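Long-range contacts in amino acid adenylation domain-containing protein (Bacillus stratosphericus LAMA 585, PDB 6ULY), which probably selects and activates an alpha-keto acid, 4-methyl-2-oxopentanoate, as its acyl adenylate for nonribosomal depsipeptide synthesis: residues D405-V410 against L443-E448; Q411-T416 against D435-T440. All coordinates share one frame; numbering follows the deposited sequence.

Interaction 1 of 2, residues D405-V410 against L443-E448; sequences DHIGRV and LGFLHE. With SO4 (sulfate ion), chain K.
In His447 CG stands anti to the backbone N (chi1 173°), and in Asp405 CG lies beside its own N (chi1 -64°); these two torsions turn imidazole and carboxylate toward each other. His447 ND1 then donates to Asp405 OD1 over 2.7 Å, close to the ring plane, and the oxygen receives it on its syn lone pair. The turn is tied down a second time by its backbone, where Asp405 N donates a hydrogen bond to Leu446 O at 2.9 Å. Next to this, one water accepts from both His406 N and Leu446 N, linking the loop to the strand beside that direct bond. Between that water and the glycines that follow, Ile407 CG1 lies 4.1 Å from Phe445 CD2, and the Phe445 ring also meets Phe358.

Regular antiparallel pairing begins at Gly408 and Gly444, whose backbones bond both ways, Gly408 N to Gly444 O at 2.8 Å and Gly444 N to Gly408 O at 3.0 Å. Gly444 suits its place because Val410 CG2 packs 3.6 Å from Gly444 N, so that a beta carbon on Gly444 would fit only tightly against it. Beyond the glycines, Arg409 CG lies alongside Leu443 CD2, while Arg409 NE reaches a sulfate oxygen.

The short bond from ring nitrogen to carboxylate helps fix the rotation of the imidazole, and the nearby negative charge would probably favour a protonated His447.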
loop_
_atom_site.group_PDB
_atom_site.type_symbol
_atom_site.label_atom_id
_atom_site.label_comp_id
_atom_site.label_asym_id
_atom_site.label_seq_id
_atom_site.Cartn_x
_atom_site.Cartn_y
_atom_site.Cartn_z
ATOM N N ASP A 405 22.826 -12.684 -15.733
ATOM C CA ASP A 405 22.054 -13.929 -15.780
ATOM C C ASP A 405 21.635 -14.391 -14.384
ATOM O O ASP A 405 21.540 -15.592 -14.115
ATOM C CB ASP A 405 22.836 -15.035 -16.499
ATOM C CG ASP A 405 23.099 -14.713 -17.961
ATOM O OD1 ASP A 405 22.179 -14.206 -18.636
ATOM O OD2 ASP A 405 24.230 -14.965 -18.433
ATOM N N HIS A 406 21.378 -13.437 -13.489
ATOM C CA HIS A 406 20.872 -13.712 -12.148
ATOM C C HIS A 406 19.686 -12.794 -11.896
ATOM O O HIS A 406 19.830 -11.568 -11.946
ATOM C CB HIS A 406 21.948 -13.488 -11.080
ATOM C CG HIS A 406 22.899 -14.633 -10.918
ATOM N ND1 HIS A 406 22.829 -15.513 -9.858
ATOM C CD2 HIS A 406 23.951 -15.035 -11.671
ATOM C CE1 HIS A 406 23.792 -16.411 -9.969
ATOM N NE2 HIS A 406 24.487 -16.143 -11.061
ATOM N N ILE A 407 18.522 -13.381 -11.623
ATOM C CA ILE A 407 17.333 -12.582 -11.358
ATOM C C ILE A 407 17.480 -11.876 -10.019
ATOM O O ILE A 407 17.726 -12.511 -8.988
ATOM C CB ILE A 407 16.073 -13.460 -11.384
ATOM C CG1 ILE A 407 15.812 -13.958 -12.811
ATOM C CG2 ILE A 407 14.877 -12.670 -10.851
ATOM C CD1 ILE A 407 14.645 -14.915 -12.935
ATOM N N GLY A 408 17.324 -10.556 -10.030
ATOM C CA GLY A 408 17.383 -9.771 -8.815
ATOM C C GLY A 408 16.572 -8.497 -8.923
ATOM O O GLY A 408 15.736 -8.360 -9.822
ATOM N N ARG A 409 16.813 -7.553 -8.018
ATOM C CA ARG A 409 16.064 -6.304 -7.971
ATOM C C ARG A 409 16.694 -5.285 -8.911
ATOM O O ARG A 409 17.884 -4.973 -8.792
ATOM C CB ARG A 409 16.023 -5.767 -6.543
ATOM C CG ARG A 409 15.167 -6.600 -5.617
ATOM C CD ARG A 409 15.782 -6.729 -4.227
ATOM N NE ARG A 409 14.870 -7.403 -3.308
ATOM C CZ ARG A 409 14.701 -8.721 -3.249
ATOM N NH1 ARG A 409 15.387 -9.520 -4.056
ATOM N NH2 ARG A 409 13.843 -9.240 -2.380
ATOM N N VAL A 410 15.887 -4.758 -9.831
ATOM C CA VAL A 410 16.367 -3.796 -10.816
ATOM C C VAL A 410 16.479 -2.427 -10.163
ATOM O O VAL A 410 15.544 -1.960 -9.504
ATOM C CB VAL A 410 15.425 -3.741 -12.033
ATOM C CG1 VAL A 410 15.970 -2.772 -13.081
ATOM C CG2 VAL A 410 15.222 -5.127 -12.624
ATOM N N LEU A 443 11.694 -6.977 -10.906
ATOM C CA LEU A 443 12.663 -8.059 -10.907
ATOM C C LEU A 443 13.109 -8.338 -12.334
ATOM O O LEU A 443 12.306 -8.268 -13.272
ATOM C CB LEU A 443 12.075 -9.329 -10.291
ATOM C CG LEU A 443 11.569 -9.206 -8.853
ATOM C CD1 LEU A 443 10.953 -10.519 -8.405
ATOM C CD2 LEU A 443 12.692 -8.796 -7.915
ATOM N N GLY A 444 14.390 -8.646 -12.491
ATOM C CA GLY A 444 14.914 -8.972 -13.800
ATOM C C GLY A 444 16.382 -9.312 -13.710
ATOM O O GLY A 444 16.933 -9.491 -12.622
ATOM N N PHE A 445 17.014 -9.397 -14.877
ATOM C CA PHE A 445 18.430 -9.705 -14.957
ATOM C C PHE A 445 19.049 -8.901 -16.089
ATOM O O PHE A 445 18.355 -8.319 -16.925
ATOM C CB PHE A 445 18.668 -11.208 -15.161
ATOM C CG PHE A 445 18.051 -11.755 -16.408
ATOM C CD1 PHE A 445 18.782 -11.826 -17.584
ATOM C CD2 PHE A 445 16.739 -12.199 -16.409
ATOM C CE1 PHE A 445 18.215 -12.327 -18.738
ATOM C CE2 PHE A 445 16.165 -12.701 -17.562
ATOM C CZ PHE A 445 16.905 -12.767 -18.727
ATOM N N LEU A 446 20.375 -8.863 -16.094
ATOM C CA LEU A 446 21.145 -8.265 -17.171
ATOM C C LEU A 446 21.880 -9.369 -17.916
ATOM O O LEU A 446 22.350 -10.336 -17.309
ATOM C CB LEU A 446 22.131 -7.224 -16.634
ATOM C CG LEU A 446 21.529 -5.846 -16.340
ATOM C CD1 LEU A 446 22.474 -4.997 -15.503
ATOM C CD2 LEU A 446 21.189 -5.121 -17.631
ATOM N N HIS A 447 21.947 -9.234 -19.236
ATOM C CA HIS A 447 22.587 -10.230 -20.089
ATOM C C HIS A 447 23.202 -9.473 -21.256
ATOM O O HIS A 447 22.475 -8.884 -22.060
ATOM C CB HIS A 447 21.579 -11.271 -20.568
ATOM C CG HIS A 447 22.133 -12.234 -21.571
ATOM N ND1 HIS A 447 22.685 -13.445 -21.215
ATOM C CD2 HIS A 447 22.219 -12.164 -22.921
ATOM C CE1 HIS A 447 23.089 -14.079 -22.301
ATOM N NE2 HIS A 447 22.819 -13.323 -23.349
ATOM N N GLU A 448 24.532 -9.473 -21.339
ATOM C CA GLU A 448 25.247 -8.693 -22.349
ATOM C C GLU A 448 24.888 -7.214 -22.256
ATOM O O GLU A 448 24.815 -6.512 -23.270
ATOM C CB GLU A 448 24.972 -9.222 -23.759
ATOM C CG GLU A 448 25.338 -10.688 -23.962
ATOM C CD GLU A 448 26.823 -10.955 -23.800
ATOM O OE1 GLU A 448 27.636 -10.085 -24.182
ATOM O OE2 GLU A 448 27.176 -12.037 -23.284
HETATM S S SO4 K . 13.706 -4.257 -1.031
HETATM O O1 SO4 K . 14.138 -2.977 -0.493
HETATM O O2 SO4 K . 13.571 -5.219 0.032
HETATM O O3 SO4 K . 14.658 -4.754 -1.992
HETATM O O4 SO4 K . 12.440 -4.079 -1.677
HETATM O O HOH W 1 21.647 -10.430 -13.733
#

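Interaction 2 of 2, residues Q411-T416 against D435-T440. With SO4 (sulfate ion), chain K.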
loop_
_atom_site.group_PDB
_atom_site.type_symbol
_atom_site.label_atom_id
_atom_site.label_comp_id
_atom_site.label_asym_id
_atom_site.label_seq_id
_atom_site.Cartn_x
_atom_site.Cartn_y
_atom_site.Cartn_z
ATOM N N GLN A 411 17.618 -1.773 -10.358
ATOM C CA GLN A 411 17.827 -0.423 -9.866
ATOM C C GLN A 411 18.354 0.440 -10.998
ATOM O O GLN A 411 19.042 -0.046 -11.899
ATOM C CB GLN A 411 18.805 -0.397 -8.680
ATOM C CG GLN A 411 18.272 -1.073 -7.425
ATOM C CD GLN A 411 19.182 -0.874 -6.222
ATOM O OE1 GLN A 411 20.367 -0.568 -6.369
ATOM N NE2 GLN A 411 18.628 -1.035 -5.027
ATOM N N ILE A 412 18.034 1.729 -10.938
ATOM C CA ILE A 412 18.335 2.659 -12.017
ATOM C C ILE A 412 19.075 3.860 -11.455
ATOM O O ILE A 412 18.638 4.460 -10.467
ATOM C CB ILE A 412 17.056 3.129 -12.737
ATOM C CG1 ILE A 412 16.229 1.936 -13.218
ATOM C CG2 ILE A 412 17.413 4.039 -13.889
ATOM C CD1 ILE A 412 16.922 1.088 -14.252
ATOM N N LYS A 413 20.172 4.229 -12.103
ATOM C CA LYS A 413 20.873 5.472 -11.824
ATOM C C LYS A 413 20.952 6.288 -13.105
ATOM O O LYS A 413 21.250 5.747 -14.176
ATOM C CB LYS A 413 22.285 5.218 -11.289
ATOM C CG LYS A 413 22.996 6.476 -10.788
ATOM C CD LYS A 413 24.527 6.337 -10.791
ATOM C CE LYS A 413 24.991 5.031 -10.195
ATOM N NZ LYS A 413 26.468 5.017 -9.974
ATOM N N GLY A 414 20.688 7.586 -13.000
ATOM C CA GLY A 414 20.820 8.455 -14.139
ATOM C C GLY A 414 20.231 9.828 -13.922
ATOM O O GLY A 414 19.753 10.172 -12.835
ATOM N N PRO A 415 20.255 10.646 -14.972
ATOM C CA PRO A 415 19.756 12.021 -14.878
ATOM C C PRO A 415 18.268 12.184 -15.139
ATOM O O PRO A 415 17.789 13.322 -15.130
ATOM C CB PRO A 415 20.568 12.726 -15.967
ATOM C CG PRO A 415 20.727 11.672 -17.026
ATOM C CD PRO A 415 20.835 10.358 -16.298
ATOM N N THR A 416 17.537 11.097 -15.379
ATOM C CA THR A 416 16.121 11.167 -15.712
ATOM C C THR A 416 15.221 10.969 -14.501
ATOM O O THR A 416 13.995 10.971 -14.649
ATOM C CB THR A 416 15.771 10.118 -16.773
ATOM O OG1 THR A 416 15.774 8.816 -16.179
ATOM C CG2 THR A 416 16.771 10.140 -17.915
ATOM N N ASP A 435 23.798 6.310 -3.041
ATOM C CA ASP A 435 24.690 6.441 -4.187
ATOM C C ASP A 435 23.916 6.636 -5.485
ATOM O O ASP A 435 24.407 6.286 -6.564
ATOM C CB ASP A 435 25.611 5.223 -4.293
ATOM C CG ASP A 435 26.853 5.500 -5.125
ATOM O OD1 ASP A 435 27.625 6.410 -4.753
ATOM O OD2 ASP A 435 27.056 4.812 -6.149
ATOM N N GLY A 436 22.708 7.190 -5.391
ATOM C CA GLY A 436 21.962 7.586 -6.569
ATOM C C GLY A 436 21.149 6.497 -7.227
ATOM O O GLY A 436 20.751 6.657 -8.385
ATOM N N TRP A 437 20.875 5.397 -6.530
ATOM C CA TRP A 437 20.195 4.252 -7.121
ATOM C C TRP A 437 18.705 4.314 -6.812
ATOM O O TRP A 437 18.308 4.276 -5.643
ATOM C CB TRP A 437 20.792 2.941 -6.612
ATOM C CG TRP A 437 22.144 2.670 -7.174
ATOM C CD1 TRP A 437 23.336 2.757 -6.520
ATOM C CD2 TRP A 437 22.449 2.277 -8.518
ATOM N NE1 TRP A 437 24.365 2.439 -7.370
ATOM C CE2 TRP A 437 23.849 2.141 -8.603
ATOM C CE3 TRP A 437 21.673 2.024 -9.656
ATOM C CZ2 TRP A 437 24.491 1.761 -9.778
ATOM C CZ3 TRP A 437 22.314 1.649 -10.824
ATOM C CH2 TRP A 437 23.709 1.521 -10.876
ATOM N N PHE A 438 17.888 4.398 -7.865
ATOM C CA PHE A 438 16.439 4.386 -7.726
ATOM C C PHE A 438 15.935 2.949 -7.754
ATOM O O PHE A 438 16.247 2.192 -8.679
ATOM C CB PHE A 438 15.760 5.194 -8.833
ATOM C CG PHE A 438 14.269 5.070 -8.819
ATOM C CD1 PHE A 438 13.502 5.888 -8.009
ATOM C CD2 PHE A 438 13.634 4.106 -9.583
ATOM C CE1 PHE A 438 12.127 5.763 -7.980
ATOM C CE2 PHE A 438 12.256 3.977 -9.557
ATOM C CZ PHE A 438 11.504 4.806 -8.753
ATOM N N HIS A 439 15.144 2.588 -6.750
ATOM C CA HIS A 439 14.634 1.232 -6.591
ATOM C C HIS A 439 13.314 1.106 -7.339
ATOM O O HIS A 439 12.329 1.759 -6.981
ATOM C CB HIS A 439 14.446 0.910 -5.108
ATOM C CG HIS A 439 14.320 -0.551 -4.814
ATOM N ND1 HIS A 439 15.408 -1.396 -4.763
ATOM C CD2 HIS A 439 13.236 -1.317 -4.543
ATOM C CE1 HIS A 439 15.000 -2.620 -4.478
ATOM N NE2 HIS A 439 13.686 -2.599 -4.340
ATOM N N THR A 440 13.293 0.261 -8.372
ATOM C CA THR A 440 12.134 0.190 -9.254
ATOM C C THR A 440 11.012 -0.653 -8.671
ATOM O O THR A 440 9.840 -0.408 -8.972
ATOM C CB THR A 440 12.528 -0.393 -10.611
ATOM O OG1 THR A 440 12.983 -1.742 -10.436
ATOM C CG2 THR A 440 13.621 0.441 -11.264
HETATM S S SO4 K . 13.706 -4.257 -1.031
HETATM O O1 SO4 K . 14.138 -2.977 -0.493
HETATM O O2 SO4 K . 13.571 -5.219 0.032
HETATM O O3 SO4 K . 14.658 -4.754 -1.992
HETATM O O4 SO4 K . 12.440 -4.079 -1.677
#
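Ile412 and Phe438 bind each other twice through their backbones, Phe438 N to Ile412 O at 2.7 Å and Ile412 N to Phe438 O at 2.9 Å, as an antiparallel hydrogen-bonded pair. On the neighbouring non-hydrogen-bonded pair, the extended side chain of Gln411 carries its amide to the rim of the His439 imidazole. There Gln411 NE2 donates to His439 ND1 over 3.3 Å, nearly straight at 168° and in the plane of both groups, although the planes themselves stand 80° apart. Glutamine suits this site because its amide both donates, from NE2, and accepts, at OE1, here from Arg393 NE on the adjoining strand. His439 likewise uses both nitrogens, with NE2 bonded to Glu457 and only weakly to the sulfate.

The paired strands, 408-413 and 438-447, are neighbours in the five-stranded antiparallel sheet of this ANL-family adenylation domain, joined by a connection that includes helix 425-431. Near the end of that connection Trp437 offers an indole face to Lys413. The lysine chain bends at chi3 (-46°), which lays its CE over the six-membered ring, 3.7 Å from the centroid, in a CH-pi contact. A methylene next to the ammonium nitrogen is well suited to this, since the adjacent charge would probably polarise its C-H bonds. Arg393 makes a cation-pi contact with the same indole. Lys413 NZ makes a long salt bridge of 3.9 Å with Asp435 OD2, on a poorly ordered residue. On the sheet face bearing Ile412 and Phe438, Ile412 CG1 packs 3.6 Å from Thr440 CG2, methylene against methyl, while Phe438 packs on Met333.

How the interactions relate
Interactions 1 and 2 are successive lengths of one strand pairing, 408-413 against 438-447, with interaction 2 nested inside the loop closed by interaction 1; their centres lie 15 Å apart. They meet where Thr440 OG1 probably donates to Val410 O, 2.7 Å away, and where Arg409 CB packs 3.9 Å from His439 CE1. One sulfate, probably from the crystallisation liquor, joins Arg409 of interaction 1 to His439 of interaction 2, and also binds His399 of the same chain and Lys112 of the second subunit. The bound keto acyl adenylate lies close to this junction, about 5 Å from the side chain of Thr440 and about 8 Å from that of Val410.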